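Local coordinates for beta-N-acetylhexosaminidase (Beutenbergia cavernae, PDB 5BU9), which probably hydrolyses terminal non-reducing N-acetyl-D-hexosamine residues from N-acetyl-beta-D-hexosaminides, as a member of glycosyl hydrolase family 3, at residues Asp135-Ile149 against Lys184-Thr196. Residues are numbered along the deposited sequence; the frame is centred on the assembly and turned at random.
Sequences DVVASPEAAAANPPI and KHFPGLGRVTENT
Asp135 grips the turn after Lys184 with both carboxylate oxygens. OD2 offers its syn lone pair to His185 ND1 at 2.8 Å, with carboxylate and imidazole nearly coplanar (3° apart). OD1 accepts Leu189 N at 2.6 Å and His185 N at 3.0 Å from opposite faces of the carboxylate. With an alanine here, His185 ND1 and the N-H groups of His185 and Leu189 would probably lose this acceptor, and the imidazole the bond fixing its rotation on the ND1 side. Lys184 CG sits over the centre of one ring face, Leu189 CD2 toward the rim of the other. Farther along, Asn146, its CG anti to the backbone N (chi1 171°), sends ND2 to Leu189 O and Val192 O, both at 2.9 Å; its OD1 accepts from Gly150 N. Pro148 CG packs against Val192 CG2 (3.6 Å) and Leu189 CG. One water joins Val136 O to Gly190 N. His185 NE2 and Lys184 NZ hydrogen-bond a glycerol, probably from the crystallisation liquor; Lys184 NZ also bonds Leu130 O and salt-bridges Glu81. Loops following strands 128-129 and 180-186 meet at the C-terminal ends of TIM-barrel strands, and Lys184-Gly188 reads Lys-His-Phe-Pro-Gly, consistent with the sugar pocket of family 3 glycosidases.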
ATOM      1  N   ASP A 135       7.773   9.686   2.443  1.00 32.49           N
ATOM      2  CA  ASP A 135       7.489  11.007   1.945  1.00 31.69           C
ATOM      3  C   ASP A 135       8.425  11.951   2.669  1.00 52.20           C
ATOM      4  O   ASP A 135       8.712  11.736   3.835  1.00 37.75           O
ATOM      5  CB  ASP A 135       6.027  11.417   2.213  1.00 28.07           C
ATOM      6  CG  ASP A 135       5.025  10.579   1.450  1.00 64.02           C
ATOM      7  OD1 ASP A 135       5.203  10.366   0.220  1.00 35.86           O
ATOM      8  OD2 ASP A 135       4.045  10.146   2.100  1.00 33.50           O
ATOM      9  N   VAL A 136       8.898  12.991   1.999  1.00 41.41           N
ATOM     10  CA  VAL A 136       9.726  13.982   2.670  1.00 30.65           C
ATOM     11  C   VAL A 136       8.976  15.299   2.756  1.00 36.52           C
ATOM     12  O   VAL A 136       8.529  15.805   1.740  1.00 42.14           O
ATOM     13  CB  VAL A 136      11.071  14.155   1.951  1.00 35.61           C
ATOM     14  CG1 VAL A 136      11.865  15.220   2.615  1.00 33.26           C
ATOM     15  CG2 VAL A 136      11.848  12.866   1.991  1.00 40.05           C
ATOM     16  N   VAL A 137       8.841  15.850   3.960  1.00 41.85           N
ATOM     17  CA  VAL A 137       8.192  17.141   4.151  1.00 47.15           C
ATOM     18  C   VAL A 137       9.315  18.189   4.048  1.00 38.69           C
ATOM     19  O   VAL A 137      10.444  17.907   4.409  1.00 45.26           O
ATOM     20  CB  VAL A 137       7.403  17.176   5.489  1.00 44.19           C
ATOM     21  CG1 VAL A 137       6.851  18.548   5.796  1.00 35.75           C
ATOM     22  CG2 VAL A 137       6.245  16.212   5.430  1.00 30.13           C
ATOM     23  N   ALA A 138       9.015  19.382   3.534  1.00 42.80           N
ATOM     24  CA  ALA A 138      10.072  20.339   3.163  1.00 48.53           C
ATOM     25  C   ALA A 138      10.853  20.861   4.351  1.00 36.78           C
ATOM     26  O   ALA A 138      12.060  21.048   4.257  1.00 56.91           O
ATOM     27  CB  ALA A 138       9.476  21.519   2.398  1.00 39.10           C
ATOM     28  N   SER A 139      10.133  21.111   5.451  1.00 47.04           N
ATOM     29  CA  SER A 139      10.689  21.725   6.661  1.00 48.96           C
ATOM     30  C   SER A 139       9.678  21.610   7.802  1.00 57.69           C
ATOM     31  O   SER A 139       8.483  21.456   7.550  1.00 46.61           O
ATOM     32  CB  SER A 139      11.032  23.192   6.419  1.00 42.02           C
ATOM     33  OG  SER A 139       9.842  23.969   6.322  1.00 51.34           O
ATOM     34  N   PRO A 140      10.150  21.677   9.061  1.00 42.93           N
ATOM     35  CA  PRO A 140       9.193  21.568  10.169  1.00 38.00           C
ATOM     36  C   PRO A 140       8.149  22.715  10.191  1.00 57.55           C
ATOM     37  O   PRO A 140       7.015  22.482  10.625  1.00 46.30           O
ATOM     38  CB  PRO A 140      10.093  21.582  11.434  1.00 41.23           C
ATOM     39  CG  PRO A 140      11.467  22.060  10.960  1.00 41.47           C
ATOM     40  CD  PRO A 140      11.558  21.626   9.512  1.00 39.38           C
ATOM     41  N   GLU A 141       8.498  23.909   9.710  1.00 49.89           N
ATOM     42  CA  GLU A 141       7.542  25.041   9.656  1.00 49.14           C
ATOM     43  C   GLU A 141       6.505  24.840   8.562  1.00 39.98           C
ATOM     44  O   GLU A 141       5.370  25.274   8.674  1.00 58.56           O
ATOM     45  CB  GLU A 141       8.254  26.380   9.436  1.00 43.23           C
ATOM     46  CG  GLU A 141       9.507  26.326   8.556  1.00 86.81           C
ATOM     47  CD  GLU A 141      10.780  25.906   9.315  1.00 81.33           C
ATOM     48  OE1 GLU A 141      10.756  25.835  10.569  1.00 81.46           O
ATOM     49  OE2 GLU A 141      11.812  25.648   8.651  1.00 83.65           O
ATOM     50  N   ALA A 142       6.877  24.131   7.512  1.00 53.76           N
ATOM     51  CA  ALA A 142       5.914  23.855   6.458  1.00 57.02           C
ATOM     52  C   ALA A 142       5.021  22.630   6.764  1.00 43.98           C
ATOM     53  O   ALA A 142       4.093  22.327   6.019  1.00 51.58           O
ATOM     54  CB  ALA A 142       6.655  23.671   5.140  1.00 39.36           C
ATOM     55  N   ALA A 143       5.285  21.944   7.871  1.00 45.41           N
ATOM     56  CA  ALA A 143       4.712  20.616   8.054  1.00 48.63           C
ATOM     57  C   ALA A 143       3.212  20.684   8.212  1.00 43.57           C
ATOM     58  O   ALA A 143       2.503  19.862   7.637  1.00 38.40           O
ATOM     59  CB  ALA A 143       5.349  19.899   9.254  1.00 36.73           C
ATOM     60  N   ALA A 144       2.732  21.682   8.951  1.00 37.68           N
ATOM     61  CA  ALA A 144       1.300  21.796   9.248  1.00 39.17           C
ATOM     62  C   ALA A 144       0.505  22.106   7.991  1.00 44.25           C
ATOM     63  O   ALA A 144      -0.697  21.870   7.948  1.00 39.69           O
ATOM     64  CB  ALA A 144       1.038  22.881  10.319  1.00 32.04           C
ATOM     65  N   ALA A 145       1.182  22.633   6.971  1.00 36.48           N
ATOM     66  CA  ALA A 145       0.506  23.048   5.752  1.00 42.82           C
ATOM     67  C   ALA A 145       0.290  21.890   4.767  1.00 35.66           C
ATOM     68  O   ALA A 145      -0.371  22.073   3.749  1.00 42.85           O
ATOM     69  CB  ALA A 145       1.292  24.166   5.087  1.00 37.90           C
ATOM     70  N   ASN A 146       0.858  20.722   5.081  1.00 46.70           N
ATOM     71  CA  ASN A 146       0.766  19.489   4.278  1.00 28.89           C
ATOM     72  C   ASN A 146      -0.249  18.498   4.889  1.00 32.43           C
ATOM     73  O   ASN A 146       0.074  17.753   5.834  1.00 30.97           O
ATOM     74  CB  ASN A 146       2.155  18.832   4.174  1.00 29.56           C
ATOM     75  CG  ASN A 146       2.108  17.444   3.548  1.00 53.83           C
ATOM     76  OD1 ASN A 146       2.335  16.431   4.220  1.00 33.33           O
ATOM     77  ND2 ASN A 146       1.818  17.392   2.258  1.00 33.86           N
ATOM     78  N   PRO A 147      -1.489  18.500   4.382  1.00 32.92           N
ATOM     79  CA  PRO A 147      -2.569  17.781   5.075  1.00 31.39           C
ATOM     80  C   PRO A 147      -2.381  16.250   5.238  1.00 39.11           C
ATOM     81  O   PRO A 147      -2.688  15.752   6.317  1.00 38.77           O
ATOM     82  CB  PRO A 147      -3.819  18.106   4.205  1.00 26.37           C
ATOM     83  CG  PRO A 147      -3.460  19.451   3.563  1.00 30.94           C
ATOM     84  CD  PRO A 147      -1.988  19.264   3.222  1.00 34.22           C
ATOM     85  N   PRO A 148      -1.881  15.519   4.221  1.00 34.81           N
ATOM     86  CA  PRO A 148      -1.796  14.069   4.504  1.00 39.28           C
ATOM     87  C   PRO A 148      -0.652  13.627   5.429  1.00 33.35           C
ATOM     88  O   PRO A 148      -0.813  12.698   6.234  1.00 32.10           O
ATOM     89  CB  PRO A 148      -1.601  13.443   3.106  1.00 31.03           C
ATOM     90  CG  PRO A 148      -1.026  14.510   2.267  1.00 26.75           C
ATOM     91  CD  PRO A 148      -1.618  15.820   2.805  1.00 31.00           C
ATOM     92  N   ILE A 149       0.513  14.236   5.310  1.00 38.03           N
ATOM     93  CA  ILE A 149       1.658  13.696   6.038  1.00 28.36           C
ATOM     94  C   ILE A 149       2.041  14.636   7.186  1.00 31.34           C
ATOM     95  O   ILE A 149       1.959  14.270   8.355  1.00 35.89           O
ATOM     96  CB  ILE A 149       2.861  13.456   5.103  1.00 34.78           C
ATOM     97  CG1 ILE A 149       2.481  12.576   3.888  1.00 29.65           C
ATOM     98  CG2 ILE A 149       4.054  12.861   5.912  1.00 32.22           C
ATOM     99  CD1 ILE A 149       1.720  11.279   4.255  1.00 30.11           C
ATOM    100  N   LYS A 184       5.785   4.272   1.106  1.00 37.62           N
ATOM    101  CA  LYS A 184       4.689   5.084   0.543  1.00 28.55           C
ATOM    102  C   LYS A 184       4.966   6.585   0.798  1.00 33.29           C
ATOM    103  O   LYS A 184       5.727   6.901   1.717  1.00 37.17           O
ATOM    104  CB  LYS A 184       3.371   4.632   1.156  1.00 25.91           C
ATOM    105  CG  LYS A 184       3.228   4.880   2.665  1.00 34.26           C
ATOM    106  CD  LYS A 184       1.939   4.219   3.133  1.00 27.85           C
ATOM    107  CE  LYS A 184       1.533   4.675   4.511  1.00 28.76           C
ATOM    108  NZ  LYS A 184       0.312   3.940   5.038  1.00 33.17           N
ATOM    109  N   HIS A 185       4.427   7.512   0.002  1.00 33.77           N
ATOM    110  CA  HIS A 185       3.609   7.277  -1.188  1.00 32.93           C
ATOM    111  C   HIS A 185       4.299   7.877  -2.407  1.00 39.80           C
ATOM    112  O   HIS A 185       4.361   9.092  -2.546  1.00 34.15           O
ATOM    113  CB  HIS A 185       2.212   7.935  -1.053  1.00 26.33           C
ATOM    114  CG  HIS A 185       1.565   7.760   0.283  1.00 37.67           C
ATOM    115  ND1 HIS A 185       2.047   8.353   1.431  1.00 30.41           N
ATOM    116  CD2 HIS A 185       0.441   7.090   0.649  1.00 31.27           C
ATOM    117  CE1 HIS A 185       1.259   8.043   2.447  1.00 56.32           C
ATOM    118  NE2 HIS A 185       0.270   7.284   2.000  1.00 31.25           N
ATOM    119  N   PHE A 186       4.786   7.029  -3.299  1.00 33.57           N
ATOM    120  CA  PHE A 186       5.610   7.460  -4.417  1.00 37.57           C
ATOM    121  C   PHE A 186       4.788   8.282  -5.417  1.00 36.70           C
ATOM    122  O   PHE A 186       3.671   7.900  -5.763  1.00 29.10           O
ATOM    123  CB  PHE A 186       6.224   6.230  -5.099  1.00 28.53           C
ATOM    124  CG  PHE A 186       7.236   6.559  -6.115  1.00 37.63           C
ATOM    125  CD1 PHE A 186       8.567   6.657  -5.763  1.00 34.83           C
ATOM    126  CD2 PHE A 186       6.872   6.768  -7.428  1.00 26.91           C
ATOM    127  CE1 PHE A 186       9.538   6.953  -6.696  1.00 34.12           C
ATOM    128  CE2 PHE A 186       7.858   7.079  -8.396  1.00 35.58           C
ATOM    129  CZ  PHE A 186       9.180   7.174  -8.018  1.00 45.16           C
ATOM    130  N   PRO A 187       5.337   9.399  -5.907  1.00 30.60           N
ATOM    131  CA  PRO A 187       6.716   9.905  -5.725  1.00 30.35           C
ATOM    132  C   PRO A 187       6.931  10.853  -4.539  1.00 37.97           C
ATOM    133  O   PRO A 187       8.018  11.444  -4.413  1.00 35.67           O
ATOM    134  CB  PRO A 187       6.982  10.653  -7.048  1.00 34.38           C
ATOM    135  CG  PRO A 187       5.603  11.202  -7.426  1.00 25.69           C
ATOM    136  CD  PRO A 187       4.590  10.142  -6.945  1.00 24.77           C
ATOM    137  N   GLY A 188       5.943  10.971  -3.666  1.00 35.62           N
ATOM    138  CA  GLY A 188       6.067  11.798  -2.475  1.00 26.96           C
ATOM    139  C   GLY A 188       4.832  12.649  -2.213  1.00 47.61           C
ATOM    140  O   GLY A 188       4.421  13.448  -3.043  1.00 40.05           O
ATOM    141  N   LEU A 189       4.227  12.475  -1.045  1.00 32.30           N
ATOM    142  CA  LEU A 189       2.982  13.164  -0.705  1.00 25.99           C
ATOM    143  C   LEU A 189       3.217  14.250   0.335  1.00 46.84           C
ATOM    144  O   LEU A 189       2.268  14.858   0.827  1.00 31.87           O
ATOM    145  CB  LEU A 189       1.968  12.148  -0.185  1.00 30.87           C
ATOM    146  CG  LEU A 189       0.477  12.281  -0.436  1.00 44.69           C
ATOM    147  CD1 LEU A 189       0.180  12.777  -1.842  1.00 25.37           C
ATOM    148  CD2 LEU A 189      -0.169  10.918  -0.211  1.00 27.98           C
ATOM    149  N   GLY A 190       4.481  14.493   0.671  1.00 28.72           N
ATOM    150  CA  GLY A 190       4.798  15.442   1.714  1.00 28.85           C
ATOM    151  C   GLY A 190       4.770  16.895   1.298  1.00 29.14           C
ATOM    152  O   GLY A 190       5.094  17.761   2.101  1.00 43.71           O
ATOM    153  N   ARG A 191       4.393  17.186   0.054  1.00 28.43           N
ATOM    154  CA  ARG A 191       4.425  18.571  -0.404  1.00 33.73           C
ATOM    155  C   ARG A 191       3.100  19.059  -1.021  1.00 30.08           C
ATOM    156  O   ARG A 191       3.000  20.221  -1.420  1.00 45.07           O
ATOM    157  CB  ARG A 191       5.581  18.760  -1.391  1.00 29.66           C
ATOM    158  CG  ARG A 191       6.922  18.218  -0.834  1.00 34.41           C
ATOM    159  CD  ARG A 191       8.106  18.741  -1.675  1.00 35.22           C
ATOM    160  NE  ARG A 191       8.223  20.184  -1.510  1.00 54.79           N
ATOM    161  CZ  ARG A 191       9.185  20.939  -2.020  1.00 79.77           C
ATOM    162  NH1 ARG A 191      10.158  20.402  -2.766  1.00 53.24           N
ATOM    163  NH2 ARG A 191       9.165  22.247  -1.775  1.00 38.29           N
ATOM    164  N   VAL A 192       2.072  18.212  -1.074  1.00 45.55           N
ATOM    165  CA  VAL A 192       0.752  18.702  -1.501  1.00 33.93           C
ATOM    166  C   VAL A 192       0.171  19.597  -0.408  1.00 28.74           C
ATOM    167  O   VAL A 192       0.497  19.440   0.767  1.00 35.97           O
ATOM    168  CB  VAL A 192      -0.226  17.560  -1.811  1.00 32.58           C
ATOM    169  CG1 VAL A 192       0.179  16.812  -3.095  1.00 29.92           C
ATOM    170  CG2 VAL A 192      -0.319  16.614  -0.607  1.00 25.87           C
ATOM    171  N   THR A 193      -0.688  20.530  -0.799  1.00 33.50           N
ATOM    172  CA  THR A 193      -1.349  21.412   0.145  1.00 36.96           C
ATOM    173  C   THR A 193      -2.838  21.052   0.339  1.00 29.50           C
ATOM    174  O   THR A 193      -3.555  21.749   1.052  1.00 37.41           O
ATOM    175  CB  THR A 193      -1.247  22.841  -0.318  1.00 28.44           C
ATOM    176  OG1 THR A 193      -1.652  22.884  -1.699  1.00 28.77           O
ATOM    177  CG2 THR A 193       0.201  23.361  -0.179  1.00 29.62           C
ATOM    178  N   GLU A 194      -3.292  19.980  -0.313  1.00 26.80           N
ATOM    179  CA  GLU A 194      -4.638  19.442  -0.100  1.00 43.74           C
ATOM    180  C   GLU A 194      -4.598  17.959   0.111  1.00 33.12           C
ATOM    181  O   GLU A 194      -3.586  17.329  -0.161  1.00 33.76           O
ATOM    182  CB  GLU A 194      -5.556  19.753  -1.277  1.00 40.65           C
ATOM    183  CG  GLU A 194      -6.041  21.218  -1.275  1.00 45.43           C
ATOM    184  CD  GLU A 194      -5.178  22.050  -2.175  1.00101.84           C
ATOM    185  OE1 GLU A 194      -4.942  23.239  -1.838  1.00 99.95           O
ATOM    186  OE2 GLU A 194      -4.721  21.484  -3.208  1.00 76.40           O
ATOM    187  N   ASN A 195      -5.702  17.401   0.593  1.00 41.56           N
ATOM    188  CA  ASN A 195      -5.775  15.975   0.905  1.00 33.49           C
ATOM    189  C   ASN A 195      -6.531  15.179  -0.185  1.00 33.97           C
ATOM    190  O   ASN A 195      -7.723  15.409  -0.413  1.00 33.58           O
ATOM    191  CB  ASN A 195      -6.467  15.760   2.264  1.00 29.26           C
ATOM    192  CG  ASN A 195      -6.108  14.433   2.894  1.00 48.47           C
ATOM    193  OD1 ASN A 195      -5.861  13.436   2.207  1.00 47.18           O
ATOM    194  ND2 ASN A 195      -6.067  14.416   4.214  1.00 62.82           N
ATOM    195  N   THR A 196      -5.875  14.192  -0.786  1.00 30.32           N
ATOM    196  CA  THR A 196      -6.513  13.411  -1.843  1.00 28.19           C
ATOM    197  C   THR A 196      -7.700  12.566  -1.355  1.00 36.51           C
ATOM    198  O   THR A 196      -8.535  12.194  -2.161  1.00 29.85           O
ATOM    199  CB  THR A 196      -5.517  12.488  -2.554  1.00 30.32           C
ATOM    200  OG1 THR A 196      -4.865  11.654  -1.594  1.00 28.00           O
ATOM    201  CG2 THR A 196      -4.476  13.318  -3.390  1.00 25.24           C
TER
HETATM  202  O   HOH W   1       7.199  14.042  -0.187  1.00 39.32           O
HETATM  203  O   HOH W   2       6.175  20.370   2.489  1.00 38.24           O
HETATM  204  O   HOH W   3      -2.221  23.732   2.987  1.00 43.35           O